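Local coordinates for recombination protein RecR (Deinococcus radiodurans, PDB 1VDD), which probably acts in recombinational repair of damaged DNA, independently of RecBC and perhaps together with RecF and RecO, and binds zinc, at residues P5-L10 / R27-L32; H105-V110 / L122-L127; E136-T141 / A164-A169. All coordinates share one frame; numbering follows the deposited sequence.

In the fold
Contact 1 lies in the helix-hairpin-helix region. Its centre is about 38 Å from that of contact 2 and about 46 Å from that of contact 3. Contacts 2 and 3 both belong to the Toprim domain and reach the same parallel sheet, and they touch where Leu107 packs on Thr141. Contacts 1 and 3 are buried; contact 2 is only partly so. The chemistry differs with the place. Contact 1 joins two helices by apolar side chains alone. Contact 2 ties a loop to a strand end with histidine hydrogen bonds. Contact 3 is a main-chain ladder between strands, finished by an arginine that grips carbonyl oxygens.

Contact 1. Residues P5-L10 / R27-L32; sequences PSLVSL and RLAFHL
This is an apolar helix-helix contact in the helix-hairpin-helix region near the N-terminus. It packs the start of helix 5-15 against the last turn and a half of helix 22-32. The short axes pass 10.0 Å apart, with their directions at 125°, so the two helices cross obliquely. Leu7 and Leu10 lie one turn apart, both point toward helix 22-32, and both touch Ala29. Leu7 has CG anti to its backbone N (chi1 175°), and its two methyls divide the work. CD1 meets Ala29 CB at 3.5 Å. CD2 comes obliquely to the outer end of the Phe30 ring, 3.6 Å from Phe30 CZ, and the two side chains cross at about a right angle. Leu10 reaches with CD1 alone. That methyl lies 3.9 Å from Ala29 CB and 4.0 Å from Leu32 CD1, so it bridges two residues of the partner helix. Further along helix 5-15, Ile11 also packs on Ala29, and Leu14 on Leu32. Leu32 touches Leu47 of a second subunit, which brings this small core up to the subunit interface. No hydrogen bond joins the two segments. Their crossing probably rests on the fit of methyls and one ring around a small alanine.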
ATOM      1  N   PRO A   5     -34.614   0.272   3.650  1.00 52.14           N
ATOM      2  CA  PRO A   5     -34.054   0.852   4.872  1.00 45.87           C
ATOM      3  C   PRO A   5     -33.277  -0.141   5.720  1.00 46.33           C
ATOM      4  O   PRO A   5     -32.382   0.247   6.468  1.00 45.06           O
ATOM      5  CB  PRO A   5     -35.284   1.409   5.591  1.00 48.39           C
ATOM      6  CG  PRO A   5     -36.394   0.525   5.105  1.00 54.07           C
ATOM      7  CD  PRO A   5     -36.081   0.408   3.633  1.00 51.56           C
ATOM      8  N   SER A   6     -33.613  -1.424   5.604  1.00 42.61           N
ATOM      9  CA  SER A   6     -32.906  -2.438   6.381  1.00 39.30           C
ATOM     10  C   SER A   6     -31.461  -2.522   5.890  1.00 37.19           C
ATOM     11  O   SER A   6     -30.535  -2.667   6.683  1.00 39.52           O
ATOM     12  CB  SER A   6     -33.585  -3.800   6.229  1.00 39.46           C
ATOM     13  OG  SER A   6     -33.560  -4.244   4.882  1.00 44.16           O
ATOM     14  N   LEU A   7     -31.276  -2.431   4.579  1.00 32.60           N
ATOM     15  CA  LEU A   7     -29.933  -2.485   3.992  1.00 41.40           C
ATOM     16  C   LEU A   7     -29.199  -1.176   4.290  1.00 40.25           C
ATOM     17  O   LEU A   7     -28.024  -1.178   4.646  1.00 38.11           O
ATOM     18  CB  LEU A   7     -30.009  -2.724   2.473  1.00 33.90           C
ATOM     19  CG  LEU A   7     -28.692  -2.692   1.692  1.00 40.39           C
ATOM     20  CD1 LEU A   7     -27.643  -3.549   2.375  1.00 42.58           C
ATOM     21  CD2 LEU A   7     -28.930  -3.188   0.280  1.00 40.56           C
ATOM     22  N   VAL A   8     -29.900  -0.056   4.158  1.00 39.36           N
ATOM     23  CA  VAL A   8     -29.292   1.226   4.443  1.00 38.90           C
ATOM     24  C   VAL A   8     -28.911   1.262   5.919  1.00 40.57           C
ATOM     25  O   VAL A   8     -27.910   1.865   6.300  1.00 43.89           O
ATOM     26  CB  VAL A   8     -30.264   2.382   4.121  1.00 39.85           C
ATOM     27  CG1 VAL A   8     -29.808   3.669   4.785  1.00 33.70           C
ATOM     28  CG2 VAL A   8     -30.340   2.576   2.617  1.00 42.79           C
ATOM     29  N   SER A   9     -29.704   0.593   6.745  1.00 39.16           N
ATOM     30  CA  SER A   9     -29.457   0.575   8.175  1.00 36.48           C
ATOM     31  C   SER A   9     -28.260  -0.279   8.566  1.00 39.59           C
ATOM     32  O   SER A   9     -27.536   0.041   9.514  1.00 40.73           O
ATOM     33  CB  SER A   9     -30.693   0.074   8.906  1.00 31.79           C
ATOM     34  OG  SER A   9     -30.426  -0.050  10.290  1.00 50.18           O
ATOM     35  N   LEU A  10     -28.055  -1.370   7.842  1.00 37.50           N
ATOM     36  CA  LEU A  10     -26.945  -2.259   8.139  1.00 38.64           C
ATOM     37  C   LEU A  10     -25.635  -1.609   7.707  1.00 38.51           C
ATOM     38  O   LEU A  10     -24.644  -1.653   8.434  1.00 39.28           O
ATOM     39  CB  LEU A  10     -27.109  -3.591   7.404  1.00 33.14           C
ATOM     40  CG  LEU A  10     -26.846  -4.879   8.187  1.00 27.24           C
ATOM     41  CD1 LEU A  10     -26.689  -6.019   7.191  1.00 33.55           C
ATOM     42  CD2 LEU A  10     -25.602  -4.757   9.035  1.00 22.58           C
ATOM     43  N   ARG A  27     -20.126  -4.164   0.939  1.00 38.62           N
ATOM     44  CA  ARG A  27     -19.518  -5.427   0.576  1.00 43.61           C
ATOM     45  C   ARG A  27     -19.913  -6.429   1.669  1.00 48.10           C
ATOM     46  O   ARG A  27     -20.234  -7.590   1.389  1.00 47.66           O
ATOM     47  CB  ARG A  27     -17.994  -5.252   0.536  1.00 55.14           C
ATOM     48  CG  ARG A  27     -17.261  -6.044  -0.542  1.00 64.70           C
ATOM     49  CD  ARG A  27     -15.760  -5.731  -0.538  1.00 69.22           C
ATOM     50  NE  ARG A  27     -15.048  -6.309   0.606  1.00 74.36           N
ATOM     51  CZ  ARG A  27     -14.774  -7.605   0.755  1.00 74.99           C
ATOM     52  NH1 ARG A  27     -15.153  -8.479  -0.166  1.00 72.07           N
ATOM     53  NH2 ARG A  27     -14.110  -8.030   1.823  1.00 75.92           N
ATOM     54  N   LEU A  28     -19.922  -5.957   2.914  1.00 44.86           N
ATOM     55  CA  LEU A  28     -20.252  -6.805   4.053  1.00 42.38           C
ATOM     56  C   LEU A  28     -21.738  -7.136   4.207  1.00 40.48           C
ATOM     57  O   LEU A  28     -22.092  -8.240   4.615  1.00 40.34           O
ATOM     58  CB  LEU A  28     -19.737  -6.163   5.344  1.00 44.47           C
ATOM     59  CG  LEU A  28     -19.244  -7.166   6.389  1.00 43.49           C
ATOM     60  CD1 LEU A  28     -17.743  -7.020   6.561  1.00 40.08           C
ATOM     61  CD2 LEU A  28     -19.954  -6.934   7.697  1.00 43.52           C
ATOM     62  N   ALA A  29     -22.610  -6.186   3.891  1.00 42.09           N
ATOM     63  CA  ALA A  29     -24.044  -6.430   4.021  1.00 40.50           C
ATOM     64  C   ALA A  29     -24.507  -7.485   3.016  1.00 36.11           C
ATOM     65  O   ALA A  29     -25.343  -8.325   3.334  1.00 36.34           O
ATOM     66  CB  ALA A  29     -24.831  -5.124   3.834  1.00 28.64           C
ATOM     67  N   PHE A  30     -23.954  -7.441   1.809  1.00 33.89           N
ATOM     68  CA  PHE A  30     -24.318  -8.392   0.768  1.00 33.92           C
ATOM     69  C   PHE A  30     -23.735  -9.787   0.967  1.00 35.48           C
ATOM     70  O   PHE A  30     -24.054 -10.721   0.228  1.00 37.57           O
ATOM     71  CB  PHE A  30     -23.922  -7.827  -0.588  1.00 34.97           C
ATOM     72  CG  PHE A  30     -24.834  -6.749  -1.064  1.00 34.90           C
ATOM     73  CD1 PHE A  30     -24.336  -5.644  -1.732  1.00 30.95           C
ATOM     74  CD2 PHE A  30     -26.205  -6.836  -0.828  1.00 36.49           C
ATOM     75  CE1 PHE A  30     -25.190  -4.636  -2.159  1.00 38.69           C
ATOM     76  CE2 PHE A  30     -27.072  -5.839  -1.250  1.00 38.65           C
ATOM     77  CZ  PHE A  30     -26.569  -4.732  -1.918  1.00 39.65           C
ATOM     78  N   HIS A  31     -22.871  -9.920   1.963  1.00 33.37           N
ATOM     79  CA  HIS A  31     -22.276 -11.206   2.295  1.00 33.33           C
ATOM     80  C   HIS A  31     -23.121 -11.836   3.406  1.00 35.88           C
ATOM     81  O   HIS A  31     -23.254 -13.067   3.491  1.00 32.67           O
ATOM     82  CB  HIS A  31     -20.857 -11.016   2.810  1.00 36.25           C
ATOM     83  CG  HIS A  31     -20.419 -12.092   3.754  1.00 41.37           C
ATOM     84  ND1 HIS A  31     -19.960 -13.317   3.327  1.00 43.35           N
ATOM     85  CD2 HIS A  31     -20.416 -12.140   5.108  1.00 39.79           C
ATOM     86  CE1 HIS A  31     -19.688 -14.074   4.377  1.00 44.91           C
ATOM     87  NE2 HIS A  31     -19.954 -13.382   5.469  1.00 36.28           N
ATOM     88  N   LEU A  32     -23.658 -10.973   4.267  1.00 32.48           N
ATOM     89  CA  LEU A  32     -24.497 -11.390   5.384  1.00 32.84           C
ATOM     90  C   LEU A  32     -25.818 -11.913   4.853  1.00 33.05           C
ATOM     91  O   LEU A  32     -26.471 -12.733   5.480  1.00 36.82           O
ATOM     92  CB  LEU A  32     -24.728 -10.202   6.320  1.00 27.80           C
ATOM     93  CG  LEU A  32     -23.489  -9.862   7.163  1.00 26.48           C
ATOM     94  CD1 LEU A  32     -23.644  -8.514   7.808  1.00 29.52           C
ATOM     95  CD2 LEU A  32     -23.277 -10.935   8.210  1.00 26.36           C
TER

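Contact 2. Residues H105-V110 / L122-L127; sequences HVLHGV and LHIKPL
Histidines carry the polar part of this contact, between the end of strand 103-106 and the loop 122-127. His105 has CG anti to its backbone N (chi1 -172°). This brings NE2 to the carbonyl oxygen of His123, with NE2 to O at 2.7 Å. The bond is nearly straight (174°), in the ring plane and almost along the C=O axis. Arg130 NH1 is weakly bonded to His105 ND1, which is consistent with a neutral ring that carries its proton on NE2. One ring face is covered by Leu127, whose CD2 sits 3.4 Å from the ring centroid in a CH-pi contact. The carbonyl of Val106 serves two rings. His108 ND1 donates to Val106 O at 3.2 Å, from above the carbonyl plane. His123 ND1 donates to the same Val106 O only weakly, at 3.4 Å. The rings of His108 and His123 stand at 88° to each other, and Phe61 from the zinc finger stacks on His123. Apolar side chains add to the contact: Leu107 CD2 lies 3.9 Å from Ile124 CG1. Leu122 CD2 lies against Gly109, whose backbone angles call for glycine. His108 and His123 are each the centre of an inverse gamma turn. In the second turn, Ile124 N bonds to Leu122 O at 2.5 Å. The whole is a pair of such turns, joined beside a strand end of the Toprim sheet.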
ATOM      1  N   HIS A 105      -1.975  -4.557  34.502  1.00 33.04           N
ATOM      2  CA  HIS A 105      -2.795  -3.445  34.972  1.00 38.41           C
ATOM      3  C   HIS A 105      -3.135  -2.618  33.731  1.00 38.72           C
ATOM      4  O   HIS A 105      -2.253  -2.283  32.943  1.00 39.63           O
ATOM      5  CB  HIS A 105      -2.091  -2.554  35.992  1.00 31.96           C
ATOM      6  CG  HIS A 105      -3.009  -1.543  36.606  1.00 37.31           C
ATOM      7  ND1 HIS A 105      -3.936  -1.871  37.573  1.00 37.57           N
ATOM      8  CD2 HIS A 105      -3.209  -0.232  36.327  1.00 40.39           C
ATOM      9  CE1 HIS A 105      -4.667  -0.810  37.862  1.00 35.76           C
ATOM     10  NE2 HIS A 105      -4.248   0.198  37.119  1.00 35.62           N
ATOM     11  N   VAL A 106      -4.409  -2.288  33.558  1.00 36.08           N
ATOM     12  CA  VAL A 106      -4.816  -1.556  32.375  1.00 34.71           C
ATOM     13  C   VAL A 106      -5.357  -0.134  32.560  1.00 40.28           C
ATOM     14  O   VAL A 106      -6.484   0.073  33.015  1.00 40.84           O
ATOM     15  CB  VAL A 106      -5.866  -2.372  31.593  1.00 36.55           C
ATOM     16  CG1 VAL A 106      -6.214  -1.664  30.311  1.00 38.30           C
ATOM     17  CG2 VAL A 106      -5.344  -3.783  31.318  1.00 29.43           C
ATOM     18  N   LEU A 107      -4.536   0.850  32.220  1.00 39.91           N
ATOM     19  CA  LEU A 107      -4.967   2.234  32.270  1.00 43.00           C
ATOM     20  C   LEU A 107      -5.795   2.167  31.009  1.00 45.45           C
ATOM     21  O   LEU A 107      -5.280   1.737  29.985  1.00 52.90           O
ATOM     22  CB  LEU A 107      -3.789   3.168  32.015  1.00 47.77           C
ATOM     23  CG  LEU A 107      -2.459   2.773  32.647  1.00 48.67           C
ATOM     24  CD1 LEU A 107      -1.403   3.737  32.182  1.00 47.27           C
ATOM     25  CD2 LEU A 107      -2.576   2.771  34.170  1.00 49.04           C
ATOM     26  N   HIS A 108      -7.057   2.549  31.027  1.00 42.22           N
ATOM     27  CA  HIS A 108      -7.771   2.412  29.774  1.00 43.34           C
ATOM     28  C   HIS A 108      -7.498   3.550  28.813  1.00 43.02           C
ATOM     29  O   HIS A 108      -8.407   4.180  28.295  1.00 47.98           O
ATOM     30  CB  HIS A 108      -9.265   2.206  30.023  1.00 49.28           C
ATOM     31  CG  HIS A 108      -9.652   0.762  30.157  1.00 50.51           C
ATOM     32  ND1 HIS A 108      -9.073  -0.080  31.081  1.00 48.91           N
ATOM     33  CD2 HIS A 108     -10.522   0.003  29.450  1.00 48.52           C
ATOM     34  CE1 HIS A 108      -9.569  -1.297  30.935  1.00 44.75           C
ATOM     35  NE2 HIS A 108     -10.449  -1.273  29.952  1.00 44.69           N
ATOM     36  N   GLY A 109      -6.213   3.792  28.570  1.00 44.64           N
ATOM     37  CA  GLY A 109      -5.811   4.841  27.654  1.00 41.60           C
ATOM     38  C   GLY A 109      -4.413   5.371  27.905  1.00 40.82           C
ATOM     39  O   GLY A 109      -3.582   4.732  28.543  1.00 38.50           O
ATOM     40  N   VAL A 110      -4.156   6.564  27.397  1.00 45.41           N
ATOM     41  CA  VAL A 110      -2.857   7.189  27.558  1.00 45.26           C
ATOM     42  C   VAL A 110      -3.084   8.621  27.968  1.00 40.98           C
ATOM     43  O   VAL A 110      -4.066   9.224  27.572  1.00 38.69           O
ATOM     44  CB  VAL A 110      -2.092   7.239  26.238  1.00 45.50           C
ATOM     45  CG1 VAL A 110      -0.605   7.290  26.510  1.00 47.28           C
ATOM     46  CG2 VAL A 110      -2.471   6.057  25.369  1.00 52.48           C
ATOM     47  N   LEU A 122      -7.916   7.791  33.442  1.00 55.63           N
ATOM     48  CA  LEU A 122      -7.236   6.503  33.276  1.00 56.97           C
ATOM     49  C   LEU A 122      -7.157   5.806  34.641  1.00 57.32           C
ATOM     50  O   LEU A 122      -7.012   6.459  35.674  1.00 61.02           O
ATOM     51  CB  LEU A 122      -5.823   6.696  32.703  1.00 54.27           C
ATOM     52  CG  LEU A 122      -5.692   7.321  31.306  1.00 52.65           C
ATOM     53  CD1 LEU A 122      -4.227   7.328  30.887  1.00 46.41           C
ATOM     54  CD2 LEU A 122      -6.523   6.543  30.295  1.00 45.02           C
ATOM     55  N   HIS A 123      -7.245   4.480  34.639  1.00 54.58           N
ATOM     56  CA  HIS A 123      -7.219   3.717  35.875  1.00 50.83           C
ATOM     57  C   HIS A 123      -5.881   3.741  36.611  1.00 48.94           C
ATOM     58  O   HIS A 123      -5.342   2.699  36.978  1.00 45.36           O
ATOM     59  CB  HIS A 123      -7.652   2.273  35.593  1.00 50.28           C
ATOM     60  CG  HIS A 123      -9.033   2.161  35.022  1.00 48.61           C
ATOM     61  ND1 HIS A 123      -9.271   1.885  33.694  1.00 48.58           N
ATOM     62  CD2 HIS A 123     -10.248   2.354  35.588  1.00 47.84           C
ATOM     63  CE1 HIS A 123     -10.572   1.917  33.463  1.00 48.30           C
ATOM     64  NE2 HIS A 123     -11.187   2.200  34.597  1.00 47.14           N
ATOM     65  N   ILE A 124      -5.351   4.931  36.858  1.00 51.00           N
ATOM     66  CA  ILE A 124      -4.077   5.026  37.554  1.00 52.97           C
ATOM     67  C   ILE A 124      -4.216   4.884  39.067  1.00 52.10           C
ATOM     68  O   ILE A 124      -3.320   4.372  39.728  1.00 51.67           O
ATOM     69  CB  ILE A 124      -3.351   6.347  37.202  1.00 54.63           C
ATOM     70  CG1 ILE A 124      -3.064   6.378  35.693  1.00 50.31           C
ATOM     71  CG2 ILE A 124      -2.050   6.472  38.007  1.00 54.52           C
ATOM     72  CD1 ILE A 124      -2.083   7.447  35.262  1.00 48.72           C
ATOM     73  N   LYS A 125      -5.343   5.319  39.619  1.00 52.67           N
ATOM     74  CA  LYS A 125      -5.548   5.206  41.061  1.00 54.33           C
ATOM     75  C   LYS A 125      -5.518   3.756  41.567  1.00 48.70           C
ATOM     76  O   LYS A 125      -4.684   3.406  42.393  1.00 50.01           O
ATOM     77  CB  LYS A 125      -6.877   5.847  41.478  1.00 59.45           C
ATOM     78  CG  LYS A 125      -7.094   5.867  42.998  1.00 70.79           C
ATOM     79  CD  LYS A 125      -8.567   5.715  43.405  1.00 74.74           C
ATOM     80  CE  LYS A 125      -9.097   4.283  43.203  1.00 78.25           C
ATOM     81  NZ  LYS A 125      -8.429   3.240  44.054  1.00 74.75           N
ATOM     82  N   PRO A 126      -6.424   2.894  41.076  1.00 45.68           N
ATOM     83  CA  PRO A 126      -6.455   1.498  41.525  1.00 43.55           C
ATOM     84  C   PRO A 126      -5.155   0.709  41.395  1.00 44.18           C
ATOM     85  O   PRO A 126      -5.098  -0.458  41.785  1.00 41.46           O
ATOM     86  CB  PRO A 126      -7.587   0.894  40.698  1.00 44.94           C
ATOM     87  CG  PRO A 126      -7.586   1.722  39.457  1.00 40.96           C
ATOM     88  CD  PRO A 126      -7.401   3.109  39.996  1.00 41.91           C
ATOM     89  N   LEU A 127      -4.118   1.343  40.854  1.00 45.03           N
ATOM     90  CA  LEU A 127      -2.830   0.686  40.695  1.00 42.41           C
ATOM     91  C   LEU A 127      -1.983   0.869  41.952  1.00 45.68           C
ATOM     92  O   LEU A 127      -1.401  -0.095  42.466  1.00 42.29           O
ATOM     93  CB  LEU A 127      -2.089   1.256  39.480  1.00 43.81           C
ATOM     94  CG  LEU A 127      -0.800   0.557  39.007  1.00 46.13           C
ATOM     95  CD1 LEU A 127       0.363   0.930  39.884  1.00 49.05           C
ATOM     96  CD2 LEU A 127      -0.997  -0.949  39.016  1.00 43.01           C
TER

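Contact 3. Residues E136-T141 / A164-A169; sequences EVILAT and AISRIA
The guanidinium of Arg167 has Thr141 OG1 over one face and the carbonyl oxygens of Leu139 and Thr141 at its edge, in plane. The other flat group, the carboxylate of Glu136, is met from above its plane by Ser166. Both belong to a beta-alpha-beta crossover of the Toprim domain, in which helix 145-158 links the parallel neighbours 136-139 and 164-167. The main chains form a regular ladder. Val137 N bonds to Ala164 O at 2.6 Å, and Ser166 N returns a bond to Val137 O at 2.8 Å. Leu139 N follows, donating to Ser166 O. Leu139 O then takes two donors: Ile168 N at 3.2 Å and Arg167 NH1 at 3.1 Å. Arg167 gets there with CG anti to its backbone N and a bend at chi2 (76°). Its NH1 also donates to Thr141 O at 2.6 Å, nearly straight at 171°. Further bonds run from Arg167 NH2 to Gly142 O and from Thr141 OG1 to Gly147 O. A leucine in place of Arg167 would lack the guanidinium that bonds Leu139 O, Thr141 O and Gly142 O, and would probably leave residues 139-142 less firmly held to strand 164-167. Val137, Leu139, Ile165 and Arg167 share one face of the sheet. There Leu139 CD1 meets Ile165 CG2 at 3.6 Å, and Leu158 of the helix packs on Val137 and Ile165. A strand of a fourth subunit pairs antiparallel with residues 165-167, so the sheet continues across that interface, and on the other face Arg193 of that subunit forms a salt bridge with Glu136 OE1. The second carboxylate oxygen, Glu136 OE2, accepts from Ser166 OG at 3.1 Å, 51° out of the carboxylate plane.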
ATOM      1  N   GLU A 136       7.860  -5.486  41.292  1.00 35.00           N
ATOM      2  CA  GLU A 136       8.360  -4.739  40.152  1.00 35.28           C
ATOM      3  C   GLU A 136       7.213  -4.209  39.310  1.00 33.72           C
ATOM      4  O   GLU A 136       6.222  -4.899  39.074  1.00 34.73           O
ATOM      5  CB  GLU A 136       9.263  -5.621  39.279  1.00 35.36           C
ATOM      6  CG  GLU A 136       9.599  -5.008  37.918  1.00 37.45           C
ATOM      7  CD  GLU A 136      10.586  -5.844  37.108  1.00 46.01           C
ATOM      8  OE1 GLU A 136      10.407  -7.082  37.012  1.00 38.57           O
ATOM      9  OE2 GLU A 136      11.542  -5.255  36.557  1.00 49.06           O
ATOM     10  N   VAL A 137       7.338  -2.969  38.866  1.00 35.42           N
ATOM     11  CA  VAL A 137       6.306  -2.406  38.020  1.00 36.36           C
ATOM     12  C   VAL A 137       6.918  -2.147  36.660  1.00 38.34           C
ATOM     13  O   VAL A 137       7.721  -1.230  36.481  1.00 37.87           O
ATOM     14  CB  VAL A 137       5.729  -1.104  38.597  1.00 33.36           C
ATOM     15  CG1 VAL A 137       4.741  -0.501  37.605  1.00 28.33           C
ATOM     16  CG2 VAL A 137       5.028  -1.398  39.910  1.00 27.96           C
ATOM     17  N   ILE A 138       6.552  -2.992  35.708  1.00 38.15           N
ATOM     18  CA  ILE A 138       7.056  -2.859  34.353  1.00 38.94           C
ATOM     19  C   ILE A 138       6.128  -1.901  33.645  1.00 37.36           C
ATOM     20  O   ILE A 138       4.914  -2.109  33.624  1.00 33.18           O
ATOM     21  CB  ILE A 138       7.021  -4.199  33.610  1.00 39.12           C
ATOM     22  CG1 ILE A 138       7.905  -5.221  34.333  1.00 41.69           C
ATOM     23  CG2 ILE A 138       7.461  -4.000  32.185  1.00 40.05           C
ATOM     24  CD1 ILE A 138       7.743  -6.645  33.838  1.00 25.75           C
ATOM     25  N   LEU A 139       6.691  -0.840  33.081  1.00 32.99           N
ATOM     26  CA  LEU A 139       5.878   0.129  32.370  1.00 36.37           C
ATOM     27  C   LEU A 139       5.884  -0.233  30.898  1.00 36.04           C
ATOM     28  O   LEU A 139       6.891  -0.079  30.202  1.00 38.18           O
ATOM     29  CB  LEU A 139       6.422   1.536  32.595  1.00 30.22           C
ATOM     30  CG  LEU A 139       6.529   1.846  34.087  1.00 31.60           C
ATOM     31  CD1 LEU A 139       7.086   3.248  34.274  1.00 33.79           C
ATOM     32  CD2 LEU A 139       5.164   1.684  34.747  1.00 30.28           C
ATOM     33  N   ALA A 140       4.744  -0.725  30.434  1.00 35.76           N
ATOM     34  CA  ALA A 140       4.616  -1.149  29.053  1.00 36.14           C
ATOM     35  C   ALA A 140       3.637  -0.314  28.258  1.00 36.41           C
ATOM     36  O   ALA A 140       2.885  -0.847  27.440  1.00 39.97           O
ATOM     37  CB  ALA A 140       4.221  -2.603  28.995  1.00 31.31           C
ATOM     38  N   THR A 141       3.639   0.993  28.498  1.00 32.45           N
ATOM     39  CA  THR A 141       2.775   1.874  27.743  1.00 31.99           C
ATOM     40  C   THR A 141       3.458   2.074  26.396  1.00 32.14           C
ATOM     41  O   THR A 141       4.623   1.713  26.227  1.00 31.11           O
ATOM     42  CB  THR A 141       2.601   3.233  28.418  1.00 28.26           C
ATOM     43  OG1 THR A 141       3.840   3.928  28.415  1.00 31.69           O
ATOM     44  CG2 THR A 141       2.131   3.059  29.844  1.00 31.15           C
ATOM     45  N   ALA A 164      10.411  -1.872  42.411  1.00 35.11           N
ATOM     46  CA  ALA A 164      11.351  -1.607  41.336  1.00 35.08           C
ATOM     47  C   ALA A 164      10.505  -1.217  40.112  1.00 38.02           C
ATOM     48  O   ALA A 164       9.558  -1.907  39.748  1.00 40.73           O
ATOM     49  CB  ALA A 164      12.180  -2.852  41.046  1.00 27.59           C
ATOM     50  N   ILE A 165      10.823  -0.087  39.499  1.00 42.21           N
ATOM     51  CA  ILE A 165      10.094   0.354  38.324  1.00 40.56           C
ATOM     52  C   ILE A 165      10.979   0.159  37.103  1.00 41.38           C
ATOM     53  O   ILE A 165      12.164   0.492  37.120  1.00 41.01           O
ATOM     54  CB  ILE A 165       9.711   1.839  38.419  1.00 39.66           C
ATOM     55  CG1 ILE A 165       8.747   2.050  39.586  1.00 43.55           C
ATOM     56  CG2 ILE A 165       9.063   2.293  37.122  1.00 34.68           C
ATOM     57  CD1 ILE A 165       8.314   3.502  39.761  1.00 41.75           C
ATOM     58  N   SER A 166      10.399  -0.387  36.044  1.00 37.98           N
ATOM     59  CA  SER A 166      11.134  -0.619  34.820  1.00 35.74           C
ATOM     60  C   SER A 166      10.266  -0.238  33.641  1.00 31.47           C
ATOM     61  O   SER A 166       9.048  -0.191  33.755  1.00 33.68           O
ATOM     62  CB  SER A 166      11.540  -2.096  34.718  1.00 41.81           C
ATOM     63  OG  SER A 166      10.412  -2.956  34.797  1.00 46.43           O
ATOM     64  N   ARG A 167      10.910   0.035  32.516  1.00 36.26           N
ATOM     65  CA  ARG A 167      10.233   0.403  31.274  1.00 36.46           C
ATOM     66  C   ARG A 167      10.706  -0.606  30.213  1.00 38.53           C
ATOM     67  O   ARG A 167      11.858  -1.064  30.261  1.00 33.86           O
ATOM     68  CB  ARG A 167      10.635   1.818  30.872  1.00 32.32           C
ATOM     69  CG  ARG A 167       9.988   2.323  29.608  1.00 32.01           C
ATOM     70  CD  ARG A 167       8.546   2.707  29.838  1.00 33.95           C
ATOM     71  NE  ARG A 167       8.063   3.592  28.783  1.00 25.53           N
ATOM     72  CZ  ARG A 167       7.124   3.270  27.903  1.00 27.27           C
ATOM     73  NH1 ARG A 167       6.547   2.072  27.932  1.00 28.98           N
ATOM     74  NH2 ARG A 167       6.755   4.157  26.992  1.00 20.92           N
ATOM     75  N   ILE A 168       9.828  -0.968  29.276  1.00 35.17           N
ATOM     76  CA  ILE A 168      10.206  -1.936  28.256  1.00 33.34           C
ATOM     77  C   ILE A 168      11.268  -1.300  27.367  1.00 36.57           C
ATOM     78  O   ILE A 168      11.353  -0.081  27.268  1.00 34.59           O
ATOM     79  CB  ILE A 168       8.981  -2.411  27.423  1.00 34.82           C
ATOM     80  CG1 ILE A 168       8.252  -1.222  26.796  1.00 35.64           C
ATOM     81  CG2 ILE A 168       8.021  -3.162  28.309  1.00 28.84           C
ATOM     82  CD1 ILE A 168       7.035  -1.636  26.002  1.00 43.04           C
ATOM     83  N   ALA A 169      12.072  -2.126  26.711  1.00 38.46           N
ATOM     84  CA  ALA A 169      13.168  -1.632  25.889  1.00 38.51           C
ATOM     85  C   ALA A 169      12.846  -0.954  24.560  1.00 41.65           C
ATOM     86  O   ALA A 169      12.269  -1.555  23.659  1.00 44.21           O
ATOM     87  CB  ALA A 169      14.177  -2.769  25.657  1.00 32.70           C
TER